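Local coordinates for hypothetical protein (Pseudomonas syringae pv. tomato, PDB 2OT9), which is of unknown function but belongs to the YaeQ family, whose place in the PDDEXK clan suggests a fold related to that of restriction-type nucleases, at residues P4-F10 with Q27-P33; T41-L45 with M144-W150. The contacts are given in a common frame with arbitrary orientation. Residue numbers count along the deposited sequence, not the author numbering.

Contact 1: residues P4-F10 with Q27-P33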
loop_
_atom_site.group_PDB
_atom_site.type_symbol
_atom_site.label_atom_id
_atom_site.label_comp_id
_atom_site.label_asym_id
_atom_site.label_seq_id
_atom_site.Cartn_x
_atom_site.Cartn_y
_atom_site.Cartn_z
ATOM N N PRO A 4 -15.765 -0.353 -16.494
ATOM C CA PRO A 4 -14.439 0.007 -17.040
ATOM C C PRO A 4 -13.235 -0.264 -16.112
ATOM O O PRO A 4 -13.053 0.438 -15.113
ATOM C CB PRO A 4 -14.577 1.506 -17.343
ATOM C CG PRO A 4 -15.649 1.992 -16.411
ATOM C CD PRO A 4 -16.590 0.841 -16.208
ATOM N N SER A 5 -12.435 -1.277 -16.460
ATOM C CA SER A 5 -11.167 -1.587 -15.786
ATOM C C SER A 5 -10.005 -0.822 -16.426
ATOM O O SER A 5 -9.419 -1.285 -17.410
ATOM C CB SER A 5 -10.883 -3.096 -15.844
ATOM O OG SER A 5 -9.568 -3.397 -15.385
ATOM N N THR A 6 -9.670 0.339 -15.861
ATOM C CA THR A 6 -8.697 1.243 -16.479
ATOM C C THR A 6 -7.258 0.763 -16.243
ATOM O O THR A 6 -6.892 0.408 -15.125
ATOM C CB THR A 6 -8.841 2.709 -15.973
ATOM O OG1 THR A 6 -10.179 2.964 -15.526
ATOM C CG2 THR A 6 -8.512 3.674 -17.073
ATOM N N THR A 7 -6.466 0.725 -17.315
ATOM C CA THR A 7 -5.042 0.388 -17.218
ATOM C C THR A 7 -4.211 1.653 -17.003
ATOM O O THR A 7 -4.364 2.639 -17.732
ATOM C CB THR A 7 -4.552 -0.360 -18.466
ATOM O OG1 THR A 7 -5.339 -1.544 -18.636
ATOM C CG2 THR A 7 -3.090 -0.754 -18.332
ATOM N N TYR A 8 -3.362 1.623 -15.975
ATOM C CA TYR A 8 -2.447 2.713 -15.689
ATOM C C TYR A 8 -1.006 2.220 -15.786
ATOM O O TYR A 8 -0.721 1.061 -15.501
ATOM C CB TYR A 8 -2.679 3.250 -14.276
ATOM C CG TYR A 8 -3.952 4.037 -14.093
ATOM C CD1 TYR A 8 -3.922 5.422 -13.963
ATOM C CD2 TYR A 8 -5.182 3.400 -14.047
ATOM C CE1 TYR A 8 -5.097 6.158 -13.786
ATOM C CE2 TYR A 8 -6.355 4.127 -13.880
ATOM C CZ TYR A 8 -6.300 5.503 -13.736
ATOM O OH TYR A 8 -7.459 6.216 -13.553
ATOM N N LYS A 9 -0.115 3.117 -16.174
ATOM C CA LYS A 9 1.316 2.855 -16.171
ATOM C C LYS A 9 1.955 3.689 -15.065
ATOM O O LYS A 9 1.761 4.909 -15.015
ATOM C CB LYS A 9 1.914 3.235 -17.519
ATOM C CG LYS A 9 1.290 2.491 -18.720
ATOM C CD LYS A 9 2.077 1.233 -19.063
ATOM C CE LYS A 9 1.304 0.322 -20.006
ATOM N NZ LYS A 9 2.218 -0.730 -20.559
ATOM N N PHE A 10 2.708 3.023 -14.189
ATOM C CA PHE A 10 3.358 3.649 -13.051
ATOM C C PHE A 10 4.859 3.676 -13.332
ATOM O O PHE A 10 5.466 2.624 -13.588
ATOM C CB PHE A 10 3.054 2.825 -11.804
ATOM C CG PHE A 10 3.608 3.378 -10.511
ATOM C CD1 PHE A 10 3.577 4.738 -10.218
ATOM C CD2 PHE A 10 4.052 2.503 -9.527
ATOM C CE1 PHE A 10 4.033 5.206 -8.982
ATOM C CE2 PHE A 10 4.503 2.970 -8.298
ATOM C CZ PHE A 10 4.489 4.322 -8.024
ATOM N N GLN A 27 5.628 -0.242 -13.624
ATOM C CA GLN A 27 4.613 -1.250 -13.356
ATOM C C GLN A 27 3.356 -0.913 -14.120
ATOM O O GLN A 27 2.998 0.259 -14.239
ATOM C CB GLN A 27 4.264 -1.285 -11.864
ATOM C CG GLN A 27 5.261 -2.025 -10.995
ATOM C CD GLN A 27 5.246 -3.519 -11.236
ATOM O OE1 GLN A 27 6.294 -4.166 -11.225
ATOM N NE2 GLN A 27 4.060 -4.075 -11.474
ATOM N N THR A 28 2.695 -1.942 -14.644
ATOM C CA THR A 28 1.361 -1.793 -15.198
ATOM C C THR A 28 0.359 -2.170 -14.105
ATOM O O THR A 28 0.543 -3.164 -13.394
ATOM C CB THR A 28 1.195 -2.656 -16.472
ATOM O OG1 THR A 28 2.017 -2.112 -17.515
ATOM C CG2 THR A 28 -0.258 -2.665 -16.944
ATOM N N ILE A 29 -0.672 -1.354 -13.938
ATOM C CA ILE A 29 -1.680 -1.600 -12.906
ATOM C C ILE A 29 -3.086 -1.559 -13.494
ATOM O O ILE A 29 -3.434 -0.649 -14.246
ATOM C CB ILE A 29 -1.595 -0.579 -11.755
ATOM C CG1 ILE A 29 -0.172 -0.504 -11.211
ATOM C CG2 ILE A 29 -2.553 -0.964 -10.622
ATOM C CD1 ILE A 29 0.336 0.879 -11.210
ATOM N N ALA A 30 -3.869 -2.578 -13.165
ATOM C CA ALA A 30 -5.269 -2.635 -13.531
ATOM C C ALA A 30 -6.087 -2.015 -12.400
ATOM O O ALA A 30 -5.959 -2.404 -11.233
ATOM C CB ALA A 30 -5.687 -4.064 -13.773
ATOM N N ARG A 31 -6.902 -1.030 -12.755
ATOM C CA ARG A 31 -7.760 -0.367 -11.803
ATOM C C ARG A 31 -9.195 -0.867 -11.969
ATOM O O ARG A 31 -9.832 -0.611 -12.972
ATOM C CB ARG A 31 -7.692 1.128 -12.025
ATOM C CG ARG A 31 -8.368 1.911 -10.961
ATOM C CD ARG A 31 -8.482 3.336 -11.430
ATOM N NE ARG A 31 -9.519 4.011 -10.697
ATOM C CZ ARG A 31 -9.950 5.234 -10.949
ATOM N NH1 ARG A 31 -9.420 5.946 -11.929
ATOM N NH2 ARG A 31 -10.923 5.738 -10.203
ATOM N N HIS A 32 -9.693 -1.596 -10.987
ATOM C CA HIS A 32 -11.054 -2.096 -11.058
ATOM C C HIS A 32 -12.008 -0.877 -10.941
ATOM O O HIS A 32 -11.640 0.102 -10.310
ATOM C CB HIS A 32 -11.270 -3.102 -9.913
ATOM C CG HIS A 32 -12.649 -3.684 -9.866
ATOM N ND1 HIS A 32 -13.036 -4.753 -10.646
ATOM C CD2 HIS A 32 -13.738 -3.328 -9.148
ATOM C CE1 HIS A 32 -14.305 -5.032 -10.407
ATOM N NE2 HIS A 32 -14.754 -4.183 -9.498
ATOM N N PRO A 33 -13.205 -0.921 -11.567
ATOM C CA PRO A 33 -14.161 0.204 -11.457
ATOM C C PRO A 33 -14.498 0.600 -10.020
ATOM O O PRO A 33 -14.761 1.767 -9.763
ATOM C CB PRO A 33 -15.410 -0.318 -12.163
ATOM C CG PRO A 33 -14.913 -1.341 -13.089
ATOM C CD PRO A 33 -13.734 -1.988 -12.440
#

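Contact 2: residues T41-L45 with M144-W150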
loop_
_atom_site.group_PDB
_atom_site.type_symbol
_atom_site.label_atom_id
_atom_site.label_comp_id
_atom_site.label_asym_id
_atom_site.label_seq_id
_atom_site.Cartn_x
_atom_site.Cartn_y
_atom_site.Cartn_z
ATOM N N THR A 41 -3.933 4.978 -5.273
ATOM C CA THR A 41 -2.804 5.761 -4.782
ATOM C C THR A 41 -2.193 5.174 -3.511
ATOM O O THR A 41 -0.973 5.145 -3.366
ATOM C CB THR A 41 -3.214 7.229 -4.594
ATOM O OG1 THR A 41 -3.622 7.740 -5.879
ATOM C CG2 THR A 41 -2.063 8.060 -4.030
ATOM N N VAL A 42 -3.036 4.688 -2.602
ATOM C CA VAL A 42 -2.522 4.003 -1.414
ATOM C C VAL A 42 -1.736 2.735 -1.814
ATOM O O VAL A 42 -0.665 2.469 -1.253
ATOM C CB VAL A 42 -3.635 3.680 -0.391
ATOM C CG1 VAL A 42 -3.031 3.037 0.856
ATOM C CG2 VAL A 42 -4.353 4.989 0.044
ATOM N N ARG A 43 -2.243 1.973 -2.781
ATOM C CA ARG A 43 -1.483 0.816 -3.302
ATOM C C ARG A 43 -0.114 1.220 -3.874
ATOM O O ARG A 43 0.877 0.505 -3.686
ATOM C CB ARG A 43 -2.285 0.070 -4.372
ATOM C CG ARG A 43 -3.486 -0.670 -3.810
ATOM C CD ARG A 43 -3.785 -1.927 -4.630
ATOM N NE ARG A 43 -4.208 -1.618 -5.994
ATOM C CZ ARG A 43 -4.273 -2.508 -6.983
ATOM N NH1 ARG A 43 -4.686 -2.119 -8.195
ATOM N NH2 ARG A 43 -3.927 -3.783 -6.769
ATOM N N LEU A 44 -0.065 2.348 -4.587
ATOM C CA LEU A 44 1.214 2.851 -5.137
ATOM C C LEU A 44 2.198 3.274 -4.041
ATOM O O LEU A 44 3.416 3.027 -4.146
ATOM C CB LEU A 44 0.992 4.032 -6.097
ATOM C CG LEU A 44 0.040 3.837 -7.277
ATOM C CD1 LEU A 44 0.005 5.112 -8.145
ATOM C CD2 LEU A 44 0.402 2.633 -8.097
ATOM N N LEU A 45 1.688 3.920 -2.994
ATOM C CA LEU A 45 2.537 4.276 -1.848
ATOM C C LEU A 45 3.089 3.009 -1.195
ATOM O O LEU A 45 4.258 2.957 -0.848
ATOM C CB LEU A 45 1.733 5.065 -0.805
ATOM C CG LEU A 45 1.421 6.526 -1.139
ATOM C CD1 LEU A 45 0.425 7.094 -0.112
ATOM C CD2 LEU A 45 2.708 7.347 -1.191
HETATM N N MSE A 144 -5.952 11.517 -11.251
HETATM C CA MSE A 144 -4.765 10.776 -11.631
HETATM C C MSE A 144 -4.665 10.544 -13.147
HETATM O O MSE A 144 -5.614 10.066 -13.768
HETATM C CB MSE A 144 -4.703 9.456 -10.863
HETATM C CG MSE A 144 -3.340 8.807 -10.964
HETATM SE SE MSE A 144 -1.938 9.835 -10.084
HETATM C CE MSE A 144 -1.954 8.930 -8.337
ATOM N N PRO A 145 -3.528 10.919 -13.756
ATOM C CA PRO A 145 -3.356 10.655 -15.186
ATOM C C PRO A 145 -3.084 9.162 -15.423
ATOM O O PRO A 145 -2.777 8.428 -14.472
ATOM C CB PRO A 145 -2.127 11.492 -15.550
ATOM C CG PRO A 145 -1.339 11.539 -14.294
ATOM C CD PRO A 145 -2.358 11.599 -13.178
ATOM N N ARG A 146 -3.203 8.729 -16.674
ATOM C CA ARG A 146 -2.997 7.327 -17.036
ATOM C C ARG A 146 -1.542 6.889 -16.864
ATOM O O ARG A 146 -1.275 5.729 -16.554
ATOM C CB ARG A 146 -3.495 7.059 -18.460
ATOM C CG ARG A 146 -5.002 7.365 -18.653
ATOM C CD ARG A 146 -5.888 6.395 -17.866
ATOM N NE ARG A 146 -5.713 5.032 -18.365
ATOM C CZ ARG A 146 -6.409 4.496 -19.366
ATOM N NH1 ARG A 146 -7.367 5.192 -19.970
ATOM N NH2 ARG A 146 -6.161 3.250 -19.748
ATOM N N VAL A 147 -0.617 7.819 -17.075
ATOM C CA VAL A 147 0.797 7.569 -16.793
ATOM C C VAL A 147 1.159 8.356 -15.523
ATOM O O VAL A 147 1.162 9.593 -15.518
ATOM C CB VAL A 147 1.736 7.910 -17.994
ATOM C CG1 VAL A 147 3.162 7.492 -17.695
ATOM C CG2 VAL A 147 1.258 7.229 -19.290
ATOM N N ILE A 148 1.408 7.614 -14.448
ATOM C CA ILE A 148 1.733 8.176 -13.146
ATOM C C ILE A 148 3.248 8.165 -12.974
ATOM O O ILE A 148 3.869 7.097 -12.895
ATOM C CB ILE A 148 1.091 7.352 -12.019
ATOM C CG1 ILE A 148 -0.423 7.207 -12.256
ATOM C CG2 ILE A 148 1.395 7.965 -10.664
ATOM C CD1 ILE A 148 -0.997 5.922 -11.708
ATOM N N LYS A 149 3.831 9.359 -12.911
ATOM C CA LYS A 149 5.279 9.520 -12.748
ATOM C C LYS A 149 5.549 10.128 -11.384
ATOM O O LYS A 149 5.149 11.271 -11.111
ATOM C CB LYS A 149 5.841 10.423 -13.838
ATOM C CG LYS A 149 5.452 10.001 -15.238
ATOM C CD LYS A 149 5.966 11.016 -16.243
ATOM C CE LYS A 149 6.172 10.392 -17.612
ATOM N NZ LYS A 149 4.862 10.093 -18.238
ATOM N N TRP A 150 6.183 9.345 -10.519
ATOM C CA TRP A 150 6.519 9.802 -9.180
ATOM C C TRP A 150 8.011 9.692 -8.941
ATOM O O TRP A 150 8.613 8.644 -9.223
ATOM C CB TRP A 150 5.861 8.905 -8.135
ATOM C CG TRP A 150 4.416 9.174 -7.826
ATOM C CD1 TRP A 150 3.567 10.073 -8.423
ATOM C CD2 TRP A 150 3.650 8.489 -6.836
ATOM N NE1 TRP A 150 2.311 9.993 -7.829
ATOM C CE2 TRP A 150 2.340 9.019 -6.868
ATOM C CE3 TRP A 150 3.953 7.473 -5.914
ATOM C CZ2 TRP A 150 1.328 8.570 -6.003
ATOM C CZ3 TRP A 150 2.949 7.022 -5.063
ATOM C CH2 TRP A 150 1.650 7.569 -5.120
#

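Contact 1: residues P4-F10 with Q27-P33
Antiparallel strands show how a sheet can have one face open to solvent and the other largely covered, and three residues, Arg31, Tyr8 and Phe10, carry most of this lesson. Together 4-10 and 27-33 bury 660 Å², with strand axes 4.8 Å apart. Tyr8 forms a hydrogen-bonded pair with Ile29: Tyr8 N to Ile29 O and Ile29 N to Tyr8 O are both 2.9 Å and nearly straight. Its ring leans along the sheet toward the open end of the hairpin, so that Arg31, fully extended, donates from NH1 to Tyr8 OH at 2.6 Å. Arg31 N reaches Thr6 O at 2.8 Å, whereas the return bond from Thr6 N to Arg31 O, 3.0 Å, is bent and weak; Arg31 NE binds Glu35 O. Phe10 pairs with Gln27 (Phe10 N to Gln27 O, 2.8 Å), and Phe10 CB meets Ile29 CD1 at 3.4 Å; the strands run on beyond. Helix 37-49 lies against the face bearing Tyr8, Phe10, Ile29 and Arg31, its Met40 touching Ile29 and Arg31. Thr7, Lys9, Thr28 and Ala30 occupy the exposed face. These strands, consecutive in the chain, form the beta hairpin 6-16/21-31 at the mixed sheet's edge.

Contact 2: residues T41-L45 with M144-W150
When a helix packs on a sheet, the layer of side chains between them sets the spacing, and here the axes of helix 41-45 and strand 147-150 stay 11.9 Å apart. The large projection is Trp150, whose indole points benzene end first toward the helix, CZ3 and CH2 leading. Leu44 supplies the answering knob: it points toward the strand, lays CD1 over one face of the indole, and brings CB to 3.7 Å from Trp150 CZ3. Leu45 CD2 approaches the same CZ3 at 3.9 Å, while Thr41 CG2 meets the ring edge, 3.9 Å from CH2, so three helix side chains cradle the benzene end. Leu44 CD1 sits in a hollow formed by the indole face, Ile148 and selenomethionine Met144, 3.8 Å from Ile148 CD1 and 4.3 Å from Met144 CE. That methyl also fits beside Thr41 OG1 at 3.2 Å, a hydroxyl already hydrogen-bonded to Glu37 O. The 249 Å² buried is essentially apolar. Around this core, helix 134-141 packs on Thr41 through Leu137, Leu140 and Ala141, strand 158-163 offers Val161 to Leu45 and Trp150, and strand 6-16 pairs with 147-155, its Phe10 meeting Trp150 edge-to-face.

Contact 1 builds an edge of the sheet and contact 2 lays a helix against the same sheet, their centres 10 Å apart. The backbone bond Ile148 N to Lys9 O (2.8 Å) joins neighbouring strands 6-16 and 147-155, and the Arg146 side chain adds NH2 to Thr7 O (2.8 Å). Helix 37-49 follows strand 21-31 after a short loop and lies against the hairpin, Ile29 touching Leu44. A bound sodium ion lies about 4 Å from the Tyr8 side chain and 3 Å from that of Met144. The meso-tartaric acid is about 9 Å from the His32 side chain and 14 Å from that of Thr41; His32 touches Leu61 of its pocket, and helix 37-49 contributes Arg39.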